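Local coordinates for protein putative Nitroreductase (Anabaena variabilis ATCC 29413, PDB 3EO7) that binds flavin mononucleotide and probably acts as an oxidoreductase of the nitroreductase family, at residues Leu324-Leu327 and Glu328-Met331; Gln361-Ile364 and Asp365-Leu368; Leu463-Arg466 and Leu467-Ala471. All coordinates share one frame; numbering follows the deposited sequence. Where two conformers were deposited one is given.

Contact 1: Leu324-Leu327 and Glu328-Met331; sequences LSDL and EITM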
loop_
_atom_site.group_PDB
_atom_site.type_symbol
_atom_site.label_atom_id
_atom_site.label_comp_id
_atom_site.label_asym_id
_atom_site.label_seq_id
_atom_site.Cartn_x
_atom_site.Cartn_y
_atom_site.Cartn_z
ATOM N N LEU A 324 15.368 -14.814 -6.906
ATOM C CA LEU A 324 14.931 -13.521 -6.371
ATOM C C LEU A 324 15.853 -12.910 -5.311
ATOM O O LEU A 324 15.424 -12.042 -4.537
ATOM C CB LEU A 324 13.484 -13.617 -5.847
ATOM C CG LEU A 324 12.395 -14.015 -6.852
ATOM C CD1 LEU A 324 10.973 -14.179 -6.212
ATOM C CD2 LEU A 324 12.329 -12.936 -7.991
ATOM N N SER A 325 17.126 -13.311 -5.330
ATOM C CA SER A 325 18.126 -12.822 -4.395
ATOM C C SER A 325 18.281 -11.293 -4.378
ATOM O O SER A 325 18.445 -10.703 -3.303
ATOM C CB SER A 325 19.488 -13.504 -4.645
ATOM O OG SER A 325 19.946 -13.289 -5.979
ATOM N N ASP A 326 18.223 -10.657 -5.542
ATOM C CA ASP A 326 18.389 -9.208 -5.604
ATOM C C ASP A 326 17.106 -8.487 -5.170
ATOM O O ASP A 326 17.166 -7.348 -4.722
ATOM C CB ASP A 326 18.900 -8.777 -6.983
ATOM C CG ASP A 326 20.260 -9.407 -7.322
ATOM O OD1 ASP A 326 21.167 -9.389 -6.462
ATOM O OD2 ASP A 326 20.438 -9.904 -8.450
ATOM N N LEU A 327 15.960 -9.152 -5.318
ATOM C CA LEU A 327 14.695 -8.634 -4.813
ATOM C C LEU A 327 14.794 -8.640 -3.284
ATOM O O LEU A 327 14.430 -7.663 -2.635
ATOM C CB LEU A 327 13.526 -9.466 -5.300
ATOM C CG LEU A 327 12.162 -9.012 -4.751
ATOM C CD1 LEU A 327 11.829 -7.514 -5.008
ATOM C CD2 LEU A 327 11.084 -9.956 -5.288
ATOM N N GLU A 328 15.321 -9.725 -2.708
ATOM C CA GLU A 328 15.529 -9.762 -1.248
ATOM C C GLU A 328 16.441 -8.662 -0.735
ATOM O O GLU A 328 16.110 -7.962 0.229
ATOM C CB GLU A 328 16.082 -11.105 -0.803
ATOM C CG GLU A 328 15.117 -12.213 -1.014
ATOM C CD GLU A 328 15.315 -13.372 -0.033
ATOM O OE1 GLU A 328 15.189 -13.202 1.230
ATOM O OE2 GLU A 328 15.564 -14.471 -0.555
ATOM N N ILE A 329 17.572 -8.492 -1.393
ATOM C CA ILE A 329 18.535 -7.479 -0.992
ATOM C C ILE A 329 17.913 -6.076 -1.106
ATOM O O ILE A 329 18.032 -5.249 -0.194
ATOM C CB ILE A 329 19.806 -7.561 -1.851
ATOM C CG1 ILE A 329 20.573 -8.859 -1.537
ATOM C CG2 ILE A 329 20.690 -6.343 -1.611
ATOM C CD1 ILE A 329 21.712 -9.150 -2.542
ATOM N N THR A 330 17.226 -5.837 -2.211
ATOM C CA THR A 330 16.558 -4.572 -2.448
ATOM C C THR A 330 15.471 -4.284 -1.396
ATOM O O THR A 330 15.416 -3.174 -0.861
ATOM C CB THR A 330 16.020 -4.505 -3.887
ATOM O OG1 THR A 330 17.142 -4.363 -4.790
ATOM C CG2 THR A 330 15.065 -3.359 -4.044
HETATM N N MSE A 331 14.676 -5.290 -1.051
HETATM C CA MSE A 331 13.648 -5.117 -0.044
HETATM C C MSE A 331 14.281 -4.777 1.289
HETATM O O MSE A 331 13.784 -3.935 2.035
HETATM C CB MSE A 331 12.780 -6.357 0.070
HETATM C CG MSE A 331 11.915 -6.552 -1.156
HETATM SE SE MSE A 331 10.739 -8.087 -1.018
HETATM C CE MSE A 331 9.296 -7.278 0.050
#
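Glu328 ends in a flat carboxylate, but it touches Leu324 with its stem: Glu328 CG passes Leu324 O at 3.5 Å. The carboxylate goes on to salt bridges with Arg80 and Arg76 through OE1. The other carboxylate, that of Asp326, lies alongside Ile329. Asp326 OD1 is 4.0 Å from Ile329 CD1 in one of two Asp326 conformers, so this touch is doubtful. Thr330 N donates to Asp326 O at 2.9 Å. Thr330 OG1 lies 3.0 Å from the same Asp326 O, but its single proton can also reach Gln473 OE1. Met331 N bonds Leu327 O at 2.9 Å, and Met331 CG presses on that oxygen at 3.1 Å. Leu327 and Met331, a selenomethionine, then cross at an angle, with Leu327 CD1 4.0 Å from Met331 CG. Leu327 reaches there because its CG stands opposite the backbone N (chi1 177°). Cutting Leu327 back to an alanine would probably cost the selenium side chain one of its apolar neighbours and open a gap toward Leu368. This is the first part of helix 325-333, with Leu324 at the N-cap position. Leu324, Glu328 and Met331 pack on helix 181-202. Thr330 and Met331 pack on helix 452-473.

Contact 2: Gln361-Ile364 and Asp365-Leu368; sequences QNYI and DQSL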
loop_
_atom_site.group_PDB
_atom_site.type_symbol
_atom_site.label_atom_id
_atom_site.label_comp_id
_atom_site.label_asym_id
_atom_site.label_seq_id
_atom_site.Cartn_x
_atom_site.Cartn_y
_atom_site.Cartn_z
ATOM N N GLN A 361 2.939 -9.768 -15.394
ATOM C CA GLN A 361 2.945 -10.958 -16.253
ATOM C C GLN A 361 4.304 -11.188 -16.910
ATOM O O GLN A 361 4.608 -12.284 -17.346
ATOM C CB GLN A 361 1.854 -10.898 -17.293
ATOM C CG GLN A 361 2.083 -9.961 -18.480
ATOM C CD GLN A 361 1.801 -8.488 -18.180
ATOM O OE1 GLN A 361 1.416 -8.105 -17.075
ATOM N NE2 GLN A 361 2.008 -7.649 -19.194
ATOM N N ASN A 362 5.123 -10.137 -16.972
ATOM C CA ASN A 362 6.458 -10.221 -17.515
ATOM C C ASN A 362 7.516 -10.773 -16.548
ATOM O O ASN A 362 8.699 -10.829 -16.904
ATOM C CB ASN A 362 6.862 -8.850 -18.051
ATOM C CG ASN A 362 6.082 -8.465 -19.296
ATOM O OD1 ASN A 362 5.553 -9.334 -19.989
ATOM N ND2 ASN A 362 6.052 -7.178 -19.621
ATOM N N TYR A 363 7.075 -11.189 -15.347
ATOM C CA TYR A 363 7.946 -11.689 -14.284
ATOM C C TYR A 363 7.630 -13.125 -13.861
ATOM O O TYR A 363 8.215 -13.624 -12.899
ATOM C CB TYR A 363 7.900 -10.720 -13.079
ATOM C CG TYR A 363 8.473 -9.404 -13.506
ATOM C CD1 TYR A 363 7.686 -8.466 -14.171
ATOM C CD2 TYR A 363 9.820 -9.144 -13.356
ATOM C CE1 TYR A 363 8.243 -7.304 -14.651
ATOM C CE2 TYR A 363 10.379 -7.975 -13.821
ATOM C CZ TYR A 363 9.573 -7.063 -14.472
ATOM O OH TYR A 363 10.119 -5.908 -14.956
ATOM N N ILE A 364 6.761 -13.809 -14.608
ATOM C CA ILE A 364 6.401 -15.176 -14.254
ATOM C C ILE A 364 7.617 -16.108 -14.272
ATOM O O ILE A 364 7.718 -16.983 -13.428
ATOM C CB ILE A 364 5.247 -15.764 -15.124
ATOM C CG1 ILE A 364 5.633 -15.895 -16.578
ATOM C CG2 ILE A 364 4.026 -14.903 -15.032
ATOM C CD1 ILE A 364 4.528 -16.591 -17.405
ATOM N N ASP A 365 8.549 -15.892 -15.192
ATOM C CA ASP A 365 9.738 -16.727 -15.280
ATOM C C ASP A 365 10.736 -16.498 -14.150
ATOM O O ASP A 365 11.721 -17.230 -14.043
ATOM C CB ASP A 365 10.411 -16.614 -16.659
ATOM C CG ASP A 365 11.016 -15.254 -16.925
ATOM O OD1 ASP A 365 10.759 -14.300 -16.162
ATOM O OD2 ASP A 365 11.722 -15.144 -17.958
ATOM N N GLN A 366 10.490 -15.490 -13.317
ATOM C CA GLN A 366 11.316 -15.229 -12.130
ATOM C C GLN A 366 10.564 -15.604 -10.841
ATOM O O GLN A 366 10.961 -15.207 -9.739
ATOM C CB GLN A 366 11.773 -13.777 -12.090
ATOM C CG GLN A 366 12.596 -13.362 -13.290
ATOM C CD GLN A 366 13.176 -11.986 -13.099
ATOM O OE1 GLN A 366 14.028 -11.799 -12.233
ATOM N NE2 GLN A 366 12.705 -10.998 -13.898
ATOM N N SER A 367 9.477 -16.355 -10.992
ATOM C CA SER A 367 8.680 -16.858 -9.859
ATOM C C SER A 367 7.850 -15.794 -9.138
ATOM O O SER A 367 7.521 -15.938 -7.956
ATOM C CB SER A 367 9.569 -17.619 -8.865
ATOM O OG SER A 367 10.211 -18.693 -9.530
ATOM N N LEU A 368 7.523 -14.717 -9.847
ATOM C CA LEU A 368 6.624 -13.693 -9.305
ATOM C C LEU A 368 5.236 -13.961 -9.890
ATOM O O LEU A 368 5.084 -14.595 -10.942
ATOM C CB LEU A 368 7.109 -12.285 -9.616
ATOM C CG LEU A 368 8.443 -11.948 -8.941
ATOM C CD1 LEU A 368 8.949 -10.579 -9.401
ATOM C CD2 LEU A 368 8.345 -12.037 -7.398
HETATM O O HOH W 1 11.128 -11.747 -16.105
#
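Gln366 runs alongside Tyr363, and both side chains point the same way. Gln366 CB lies 3.7 Å from Tyr363 O. CG turns away from the carbonyl carbon (chi1 -60°), and the chain beyond it is extended (chi2 -172°). This carries the amide out beside the phenol ring. Gln366 NE2 comes 3.5 Å from Tyr363 CD2, with ring and amide planes 36° apart. The approach is oblique. The same NE2 donates to a water at 2.8 Å. The water donates in turn to Asp365 OD1 at 2.6 Å and to Asn362 O at 2.7 Å, so it ties three residues of the turn together. NE2 and OE1 of Gln366 also pair with Ile318 O and Trp320 N, and Tyr363 OH with Ile318 N.

The backbone also closes on itself. Tyr363 O accepts Gln366 N at 3.0 Å and takes a second, weak bond from Leu368 N. Ser367 N bonds Ile364 O at 3.1 Å. The last two bonds have the pattern of a Schellman motif, and Ser367 has the left-handed backbone conformation that goes with it. On the apolar side Leu368 CD1 packs on Tyr363 CB at 3.8 Å, and the Tyr363 ring meets Phe356 edge-to-face.

This turn lies in the loop between helix 347-358 and strand 381-390, away from the flavin. It has a water-bridged polar side and an apolar Tyr363-Leu368 side. Both ends of the Gln366 amide have partners, which defines which end is nitrogen and holds the group from turning. The water lets a carboxylate and a backbone carbonyl, both acceptors, share one site.

Contact 3: Leu463-Arg466 and Leu467-Ala471; sequences LGQR and LNLAA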
loop_
_atom_site.group_PDB
_atom_site.type_symbol
_atom_site.label_atom_id
_atom_site.label_comp_id
_atom_site.label_asym_id
_atom_site.label_seq_id
_atom_site.Cartn_x
_atom_site.Cartn_y
_atom_site.Cartn_z
ATOM N N LEU A 463 0.903 -0.275 -5.700
ATOM C CA LEU A 463 1.642 0.149 -6.908
ATOM C C LEU A 463 2.904 0.907 -6.489
ATOM O O LEU A 463 3.986 0.660 -7.023
ATOM C CB LEU A 463 0.751 1.017 -7.806
ATOM C CG LEU A 463 -0.435 0.335 -8.484
ATOM C CD1 LEU A 463 -1.282 1.412 -9.214
ATOM C CD2 LEU A 463 0.039 -0.782 -9.469
ATOM N N GLY A 464 2.751 1.847 -5.567
ATOM C CA GLY A 464 3.876 2.622 -5.070
ATOM C C GLY A 464 5.020 1.749 -4.576
ATOM O O GLY A 464 6.179 2.001 -4.859
ATOM N N GLN A 465 4.706 0.667 -3.870
ATOM C CA GLN A 465 5.794 -0.131 -3.317
ATOM C C GLN A 465 6.564 -0.830 -4.434
ATOM O O GLN A 465 7.775 -0.975 -4.351
ATOM C CB GLN A 465 5.295 -1.124 -2.280
ATOM C CG GLN A 465 6.408 -1.863 -1.560
ATOM C CD GLN A 465 7.306 -0.981 -0.677
ATOM O OE1 GLN A 465 7.101 0.215 -0.554
ATOM N NE2 GLN A 465 8.315 -1.600 -0.042
ATOM N N ARG A 466 5.842 -1.279 -5.470
ATOM C CA ARG A 466 6.508 -1.917 -6.589
ATOM C C ARG A 466 7.427 -0.904 -7.266
ATOM O O ARG A 466 8.540 -1.231 -7.631
ATOM C CB ARG A 466 5.496 -2.501 -7.567
ATOM C CG ARG A 466 4.674 -3.665 -6.985
ATOM C CD ARG A 466 3.737 -4.277 -8.023
ATOM N NE ARG A 466 4.432 -5.049 -9.064
ATOM C CZ ARG A 466 4.556 -6.378 -9.071
ATOM N NH1 ARG A 466 4.049 -7.086 -8.092
ATOM N NH2 ARG A 466 5.186 -7.008 -10.050
ATOM N N LEU A 467 6.962 0.332 -7.410
ATOM C CA LEU A 467 7.778 1.389 -8.011
ATOM C C LEU A 467 9.006 1.698 -7.145
ATOM O O LEU A 467 10.093 1.898 -7.672
ATOM C CB LEU A 467 6.958 2.706 -8.196
ATOM C CG LEU A 467 5.916 2.798 -9.299
ATOM C CD1 LEU A 467 4.966 4.000 -9.089
ATOM C CD2 LEU A 467 6.658 2.912 -10.661
ATOM N N ASN A 468 8.825 1.786 -5.823
ATOM C CA ASN A 468 9.920 2.061 -4.905
ATOM C C ASN A 468 11.011 0.964 -4.992
ATOM O O ASN A 468 12.188 1.261 -5.094
ATOM C CB ASN A 468 9.453 2.216 -3.440
ATOM C CG ASN A 468 8.940 3.620 -3.114
ATOM O OD1 ASN A 468 9.555 4.331 -2.310
ATOM N ND2 ASN A 468 7.828 4.024 -3.727
ATOM N N LEU A 469 10.586 -0.292 -4.956
ATOM C CA LEU A 469 11.510 -1.431 -5.012
ATOM C C LEU A 469 12.236 -1.463 -6.354
ATOM O O LEU A 469 13.475 -1.613 -6.398
ATOM C CB LEU A 469 10.764 -2.726 -4.720
ATOM C CG LEU A 469 10.307 -2.906 -3.260
ATOM C CD1 LEU A 469 9.382 -4.145 -3.120
ATOM C CD2 LEU A 469 11.510 -2.963 -2.304
ATOM N N ALA A 470 11.505 -1.266 -7.437
ATOM C CA ALA A 470 12.140 -1.220 -8.757
ATOM C C ALA A 470 13.187 -0.102 -8.844
ATOM O O ALA A 470 14.275 -0.312 -9.395
ATOM C CB ALA A 470 11.103 -1.107 -9.887
ATOM N N ALA A 471 12.865 1.068 -8.312
ATOM C CA ALA A 471 13.773 2.209 -8.346
ATOM C C ALA A 471 15.050 1.853 -7.623
ATOM O O ALA A 471 16.135 2.046 -8.144
ATOM C CB ALA A 471 13.115 3.476 -7.699
#
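Asn468 folds back on Gly464, one helical turn earlier, and this is the tight part of the contact. Gly464 O takes two bonds from the one residue. Asn468 N gives it the usual helical bond at 2.8 Å. Asn468 ND2 gives a second bond, also 2.8 Å, from above the carbonyl plane (51° out of it). Asn468 CG sits beside its own backbone N (chi1 -83°), which brings the amide back over the previous turn.

The pair Gln465 and Leu469 is looser. Their side chains meet aslant, with Gln465 NE2 4.0 Å from Leu469 CG and Gln465 CG 4.1 Å from Leu469 CD1. This is not a solvent side, since every touching residue is buried. The polar end of Gln465 bonds His191 and Asn195 of helix 181-202. Arg466 leaves the contact to form a salt bridge with Glu197 and a cation-pi contact with Phe356, whose backbone oxygen it also bonds.

The segment is part of the long helix 452-473. The side chain of Asn468 is about 4 Å from that of Ser336, an FMN-binding residue. One N-H of Asn468 ND2 is used on the Gly464 carbonyl, which probably limits how the amide turns beside the flavin pocket. The doubly held Gly464 carbonyl is probably more polarised than one with a single donor.

Contact 1 joins the other two. Its centre is 14 Å from that of contact 2 and 13 Å from that of contact 3. Toward contact 2, Leu324 CD1 packs on Leu368 CD2 at 3.6 Å. Toward contact 3, Thr330 CG2 rests on Leu469 O at 3.3 Å. Contacts 2 and 3 do not touch, their nearest atoms being about 5 Å apart, but both reach Leu198 of helix 181-202, a helix that all three contacts share. Contact 3 is nearest the cofactor: the Asn468 side chain is about 6 Å from FMN, that of Met331 about 11 Å. Gln465 and Thr330 both approach FMN-binding Arg334. Contact 2 lies away from the site.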